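UDP-galactopyranose mutase (Deinococcus radiodurans, PDB 3HDQ) probably catalyses the FAD-dependent interconversion of UDP-galactopyranose and UDP-galactofuranose, and is seen here in its oxidized form with the UDP-galactose substrate bound. Local coordinates at residues T102-V111 with R208-L219. Numbering follows the deposited sequence.
Sequences TEWRPYQHRV and RYFADTYQAMPL. With GDU (galactose-uridine-5'-diphosphate), chain K.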
loop_
_atom_site.group_PDB
_atom_site.type_symbol
_atom_site.label_atom_id
_atom_site.label_comp_id
_atom_site.label_asym_id
_atom_site.label_seq_id
_atom_site.Cartn_x
_atom_site.Cartn_y
_atom_site.Cartn_z
ATOM N N THR A 102 -5.199 -15.427 2.713
ATOM C CA THR A 102 -5.935 -14.537 3.588
ATOM C C THR A 102 -6.848 -15.332 4.510
ATOM O O THR A 102 -7.262 -16.433 4.185
ATOM C CB THR A 102 -6.805 -13.570 2.763
ATOM O OG1 THR A 102 -7.385 -12.589 3.625
ATOM C CG2 THR A 102 -7.919 -14.334 2.045
ATOM N N GLU A 103 -7.170 -14.766 5.659
ATOM C CA GLU A 103 -8.251 -15.298 6.465
ATOM C C GLU A 103 -9.511 -14.576 6.029
ATOM O O GLU A 103 -9.453 -13.697 5.160
ATOM C CB GLU A 103 -7.999 -15.065 7.943
ATOM C CG GLU A 103 -6.888 -15.896 8.533
ATOM C CD GLU A 103 -6.299 -15.230 9.763
ATOM O OE1 GLU A 103 -5.606 -14.197 9.608
ATOM O OE2 GLU A 103 -6.541 -15.729 10.883
ATOM N N TRP A 104 -10.631 -14.912 6.657
ATOM C CA TRP A 104 -11.932 -14.468 6.181
ATOM C C TRP A 104 -12.849 -13.880 7.243
ATOM O O TRP A 104 -12.919 -14.373 8.364
ATOM C CB TRP A 104 -12.659 -15.651 5.556
ATOM C CG TRP A 104 -11.948 -16.250 4.387
ATOM C CD1 TRP A 104 -11.164 -17.368 4.389
ATOM C CD2 TRP A 104 -11.967 -15.774 3.036
ATOM N NE1 TRP A 104 -10.698 -17.620 3.119
ATOM C CE2 TRP A 104 -11.180 -16.658 2.271
ATOM C CE3 TRP A 104 -12.585 -14.692 2.397
ATOM C CZ2 TRP A 104 -10.990 -16.491 0.901
ATOM C CZ3 TRP A 104 -12.394 -14.528 1.039
ATOM C CH2 TRP A 104 -11.599 -15.421 0.307
ATOM N N ARG A 105 -13.579 -12.839 6.858
ATOM C CA ARG A 105 -14.710 -12.359 7.638
ATOM C C ARG A 105 -15.992 -12.802 6.945
ATOM O O ARG A 105 -16.257 -12.373 5.825
ATOM C CB ARG A 105 -14.708 -10.835 7.713
ATOM C CG ARG A 105 -15.888 -10.292 8.517
ATOM C CD ARG A 105 -16.467 -9.000 7.932
ATOM N NE ARG A 105 -17.610 -8.534 8.711
ATOM C CZ ARG A 105 -18.641 -7.859 8.213
ATOM N NH1 ARG A 105 -18.692 -7.562 6.919
ATOM N NH2 ARG A 105 -19.628 -7.472 9.010
ATOM N N PRO A 106 -16.799 -13.651 7.603
ATOM C CA PRO A 106 -18.046 -14.095 6.973
ATOM C C PRO A 106 -18.980 -12.920 6.708
ATOM O O PRO A 106 -19.172 -12.069 7.577
ATOM C CB PRO A 106 -18.657 -15.031 8.021
ATOM C CG PRO A 106 -17.498 -15.457 8.870
ATOM C CD PRO A 106 -16.611 -14.255 8.933
ATOM N N TYR A 107 -19.562 -12.881 5.517
ATOM C CA TYR A 107 -20.415 -11.767 5.133
ATOM C C TYR A 107 -21.302 -12.150 3.956
ATOM O O TYR A 107 -20.830 -12.643 2.936
ATOM C CB TYR A 107 -19.567 -10.554 4.773
ATOM C CG TYR A 107 -20.332 -9.380 4.198
ATOM C CD1 TYR A 107 -21.151 -8.595 5.001
ATOM C CD2 TYR A 107 -20.209 -9.039 2.855
ATOM C CE1 TYR A 107 -21.835 -7.514 4.478
ATOM C CE2 TYR A 107 -20.881 -7.959 2.323
ATOM C CZ TYR A 107 -21.693 -7.193 3.136
ATOM O OH TYR A 107 -22.365 -6.110 2.606
ATOM N N GLN A 108 -22.598 -11.932 4.125
ATOM C CA GLN A 108 -23.559 -12.159 3.067
ATOM C C GLN A 108 -24.190 -10.808 2.733
ATOM O O GLN A 108 -24.974 -10.267 3.515
ATOM C CB GLN A 108 -24.588 -13.201 3.510
ATOM C CG GLN A 108 -23.960 -14.507 3.971
ATOM C CD GLN A 108 -24.977 -15.519 4.497
ATOM O OE1 GLN A 108 -25.903 -15.160 5.230
ATOM N NE2 GLN A 108 -24.797 -16.798 4.133
ATOM N N HIS A 109 -23.786 -10.258 1.587
ATOM C CA HIS A 109 -24.168 -8.923 1.113
ATOM C C HIS A 109 -25.676 -8.831 0.881
ATOM O O HIS A 109 -26.292 -9.767 0.391
ATOM C CB HIS A 109 -23.401 -8.655 -0.198
ATOM C CG HIS A 109 -23.505 -7.253 -0.732
ATOM N ND1 HIS A 109 -23.133 -6.141 -0.010
ATOM C CD2 HIS A 109 -23.859 -6.798 -1.961
ATOM C CE1 HIS A 109 -23.289 -5.057 -0.753
ATOM N NE2 HIS A 109 -23.722 -5.430 -1.946
ATOM N N ARG A 110 -26.261 -7.696 1.235
ATOM C CA ARG A 110 -27.679 -7.465 1.010
ATOM C C ARG A 110 -27.884 -6.101 0.388
ATOM O O ARG A 110 -27.296 -5.107 0.822
ATOM C CB ARG A 110 -28.479 -7.591 2.305
ATOM C CG ARG A 110 -28.567 -9.027 2.801
ATOM C CD ARG A 110 -29.235 -9.107 4.149
ATOM N NE ARG A 110 -29.650 -10.464 4.484
ATOM C CZ ARG A 110 -28.937 -11.323 5.200
ATOM N NH1 ARG A 110 -27.739 -10.991 5.648
ATOM N NH2 ARG A 110 -29.422 -12.529 5.454
ATOM N N VAL A 111 -28.709 -6.072 -0.651
ATOM C CA VAL A 111 -28.956 -4.859 -1.406
ATOM C C VAL A 111 -30.431 -4.477 -1.325
ATOM O O VAL A 111 -31.315 -5.339 -1.381
ATOM C CB VAL A 111 -28.550 -5.047 -2.878
ATOM C CG1 VAL A 111 -28.758 -3.742 -3.674
ATOM C CG2 VAL A 111 -27.100 -5.569 -2.975
ATOM N N ARG A 208 -30.610 -12.134 0.542
ATOM C CA ARG A 208 -29.203 -12.020 0.139
ATOM C C ARG A 208 -29.107 -11.735 -1.351
ATOM O O ARG A 208 -29.916 -12.212 -2.152
ATOM C CB ARG A 208 -28.416 -13.295 0.411
ATOM C CG ARG A 208 -28.370 -13.726 1.851
ATOM C CD ARG A 208 -28.848 -15.146 1.882
ATOM N NE ARG A 208 -27.773 -16.106 1.945
ATOM C CZ ARG A 208 -27.862 -17.331 1.456
ATOM N NH1 ARG A 208 -28.970 -17.716 0.842
ATOM N NH2 ARG A 208 -26.838 -18.161 1.570
ATOM N N TYR A 209 -28.093 -10.974 -1.726
ATOM C CA TYR A 209 -27.895 -10.688 -3.123
ATOM C C TYR A 209 -27.348 -11.921 -3.819
ATOM O O TYR A 209 -27.593 -12.125 -5.006
ATOM C CB TYR A 209 -26.979 -9.492 -3.281
ATOM C CG TYR A 209 -27.167 -8.786 -4.584
ATOM C CD1 TYR A 209 -28.349 -8.115 -4.867
ATOM C CD2 TYR A 209 -26.160 -8.790 -5.545
ATOM C CE1 TYR A 209 -28.516 -7.463 -6.069
ATOM C CE2 TYR A 209 -26.321 -8.152 -6.736
ATOM C CZ TYR A 209 -27.493 -7.490 -7.002
ATOM O OH TYR A 209 -27.631 -6.851 -8.207
ATOM N N PHE A 210 -26.618 -12.747 -3.070
ATOM C CA PHE A 210 -26.082 -14.000 -3.593
ATOM C C PHE A 210 -26.524 -15.151 -2.727
ATOM O O PHE A 210 -26.632 -15.010 -1.504
ATOM C CB PHE A 210 -24.547 -13.992 -3.601
ATOM C CG PHE A 210 -23.950 -12.741 -4.164
ATOM C CD1 PHE A 210 -23.310 -11.829 -3.337
ATOM C CD2 PHE A 210 -24.039 -12.466 -5.515
ATOM C CE1 PHE A 210 -22.766 -10.661 -3.850
ATOM C CE2 PHE A 210 -23.494 -11.295 -6.037
ATOM C CZ PHE A 210 -22.852 -10.392 -5.202
ATOM N N ALA A 211 -26.726 -16.308 -3.349
ATOM C CA ALA A 211 -27.071 -17.522 -2.611
ATOM C C ALA A 211 -25.926 -18.520 -2.615
ATOM O O ALA A 211 -26.110 -19.672 -2.230
ATOM C CB ALA A 211 -28.329 -18.168 -3.196
ATOM N N ASP A 212 -24.750 -18.079 -3.042
ATOM C CA ASP A 212 -23.584 -18.956 -3.127
ATOM C C ASP A 212 -23.239 -19.583 -1.771
ATOM O O ASP A 212 -23.536 -19.012 -0.717
ATOM C CB ASP A 212 -22.347 -18.185 -3.612
ATOM C CG ASP A 212 -22.582 -17.382 -4.891
ATOM O OD1 ASP A 212 -21.576 -16.986 -5.524
ATOM O OD2 ASP A 212 -23.740 -17.126 -5.269
ATOM N N THR A 213 -22.569 -20.735 -1.822
ATOM C CA THR A 213 -22.101 -21.463 -0.641
ATOM C C THR A 213 -21.043 -20.726 0.213
ATOM O O THR A 213 -21.123 -20.721 1.448
ATOM C CB THR A 213 -21.521 -22.834 -1.065
ATOM O OG1 THR A 213 -22.467 -23.504 -1.904
ATOM C CG2 THR A 213 -21.210 -23.714 0.153
ATOM N N TYR A 214 -20.049 -20.130 -0.441
ATOM C CA TYR A 214 -18.966 -19.421 0.256
ATOM C C TYR A 214 -19.095 -17.923 0.065
ATOM O O TYR A 214 -18.857 -17.409 -1.027
ATOM C CB TYR A 214 -17.593 -19.900 -0.233
ATOM C CG TYR A 214 -17.475 -21.406 -0.166
ATOM C CD1 TYR A 214 -17.671 -22.190 -1.300
ATOM C CD2 TYR A 214 -17.220 -22.049 1.043
ATOM C CE1 TYR A 214 -17.588 -23.574 -1.243
ATOM C CE2 TYR A 214 -17.139 -23.426 1.117
ATOM C CZ TYR A 214 -17.320 -24.188 -0.032
ATOM O OH TYR A 214 -17.242 -25.563 0.035
ATOM N N GLN A 215 -19.488 -17.229 1.132
ATOM C CA GLN A 215 -19.586 -15.773 1.117
ATOM C C GLN A 215 -18.790 -15.189 2.277
ATOM O O GLN A 215 -19.132 -15.397 3.451
ATOM C CB GLN A 215 -21.049 -15.327 1.166
ATOM C CG GLN A 215 -21.906 -15.876 0.024
ATOM C CD GLN A 215 -23.319 -15.286 -0.011
ATOM O OE1 GLN A 215 -23.512 -14.080 0.168
ATOM N NE2 GLN A 215 -24.312 -16.142 -0.258
ATOM N N ALA A 216 -17.729 -14.459 1.948
ATOM C CA ALA A 216 -16.815 -13.943 2.962
ATOM C C ALA A 216 -15.815 -12.946 2.376
ATOM O O ALA A 216 -15.441 -13.032 1.215
ATOM C CB ALA A 216 -16.086 -15.098 3.658
ATOM N N MET A 217 -15.393 -11.992 3.194
ATOM C CA MET A 217 -14.486 -10.950 2.756
ATOM C C MET A 217 -13.082 -11.203 3.312
ATOM O O MET A 217 -12.933 -11.682 4.433
ATOM C CB MET A 217 -15.003 -9.573 3.205
ATOM C CG MET A 217 -16.274 -9.113 2.497
ATOM S SD MET A 217 -16.058 -8.757 0.736
ATOM C CE MET A 217 -14.766 -7.514 0.794
ATOM N N PRO A 218 -12.047 -10.916 2.507
ATOM C CA PRO A 218 -10.683 -11.049 3.020
ATOM C C PRO A 218 -10.537 -10.250 4.319
ATOM O O PRO A 218 -10.787 -9.035 4.340
ATOM C CB PRO A 218 -9.831 -10.456 1.898
ATOM C CG PRO A 218 -10.621 -10.721 0.659
ATOM C CD PRO A 218 -12.077 -10.598 1.068
ATOM N N LEU A 219 -10.153 -10.939 5.392
ATOM C CA LEU A 219 -10.173 -10.350 6.731
ATOM C C LEU A 219 -9.485 -8.976 6.818
ATOM O O LEU A 219 -10.002 -8.058 7.461
ATOM C CB LEU A 219 -9.608 -11.318 7.772
ATOM C CG LEU A 219 -9.667 -10.840 9.231
ATOM C CD1 LEU A 219 -11.105 -10.637 9.670
ATOM C CD2 LEU A 219 -8.986 -11.831 10.160
HETATM N N1 GDU K . -29.984 -4.834 -12.569
HETATM C C2 GDU K . -30.946 -4.051 -12.407
HETATM N N3 GDU K . -31.514 -3.473 -11.436
HETATM C C4 GDU K . -30.940 -3.749 -10.251
HETATM C C5 GDU K . -29.774 -4.664 -10.243
HETATM C C6 GDU K . -29.337 -5.166 -11.415
HETATM O O2 GDU K . -31.560 -3.711 -13.642
HETATM O O4 GDU K . -31.351 -3.238 -9.212
HETATM C C1D GDU K . -29.539 -5.318 -13.844
HETATM C C2D GDU K . -28.632 -4.403 -14.701
HETATM O O2D GDU K . -28.749 -4.670 -16.094
HETATM C C3D GDU K . -27.269 -4.773 -14.155
HETATM C C4D GDU K . -27.423 -6.292 -14.147
HETATM O O4D GDU K . -28.780 -6.540 -13.766
HETATM O O3D GDU K . -26.226 -4.307 -15.008
HETATM C C5D GDU K . -26.337 -7.077 -13.426
HETATM O O5D GDU K . -26.452 -6.651 -12.055
HETATM P PA GDU K . -25.196 -6.586 -11.072
HETATM O O1A GDU K . -25.711 -6.427 -9.683
HETATM O O2A GDU K . -24.473 -7.864 -11.175
HETATM O O3A GDU K . -24.308 -5.308 -11.390
HETATM P PB GDU K . -22.758 -5.243 -11.075
HETATM O O1B GDU K . -22.417 -3.891 -11.581
HETATM O O2B GDU K . -21.885 -6.208 -11.787
HETATM O O3B GDU K . -22.419 -5.236 -9.505
HETATM C "C1'" GDU K . -21.218 -5.494 -8.751
HETATM C "C2'" GDU K . -21.083 -7.015 -8.530
HETATM C "C3'" GDU K . -22.461 -7.493 -8.016
HETATM C "C4'" GDU K . -22.664 -6.905 -6.588
HETATM C "C5'" GDU K . -22.450 -5.367 -6.650
HETATM C "C6'" GDU K . -22.338 -4.697 -5.251
HETATM O "O2'" GDU K . -20.640 -7.689 -9.722
HETATM O "O3'" GDU K . -22.496 -8.938 -8.038
HETATM O "O4'" GDU K . -21.712 -7.537 -5.707
HETATM O "O5'" GDU K . -21.372 -4.834 -7.470
HETATM O "O6'" GDU K . -23.580 -4.086 -4.825
HETATM O O HOH W 1 -21.956 -11.690 0.099
HETATM O O HOH W 2 -22.872 -18.229 2.431
HETATM O O HOH W 3 -25.380 -12.323 -0.411
#
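An antiparallel strand pair, Arg105 with Met217 and Pro106 with Ala216, leads into the wall of the UDP-galactose site at His109 and Tyr209. Arg105 and Met217 form the hydrogen-bonded pair. Arg105 N gives a nearly straight bond to Met217 O (2.8 Å), in that carbonyl's plane, and Met217 N returns one to Arg105 O. Beside it, the Trp104 ring packs its CE3 against Ala216 CB at 3.7 Å.

Past the strands, contact runs partly through water. One water accepts from His109 N and also reaches Gln215 OE1. The other end of that amide, Gln215 NE2, donates to Phe210 O and Asp212 O, which fixes its rotation. Further on, Tyr209 N donates to His109 O at 3.0 Å.

With CG anti to the backbone N (chi1 -156°), the Tyr209 ring takes Val111 CG2 over one face, a CH-pi contact 3.8 Å from the centroid. Its OH donates to the phosphate oxygen O1A of GDU at 2.5 Å, a very short bond. A leucine here would probably leave O1A without this donor and Val111 without its ring face. His109 NE2 bonds GDU O6' at 3.2 Å, while its ND1 pairs with Tyr107 OH.

Strand 214-218 is central in a three-stranded sheet, between 104-106 and 88-89. Helix 92-99 packs on Trp104, and helix 309-313 meets Tyr107 and Met217.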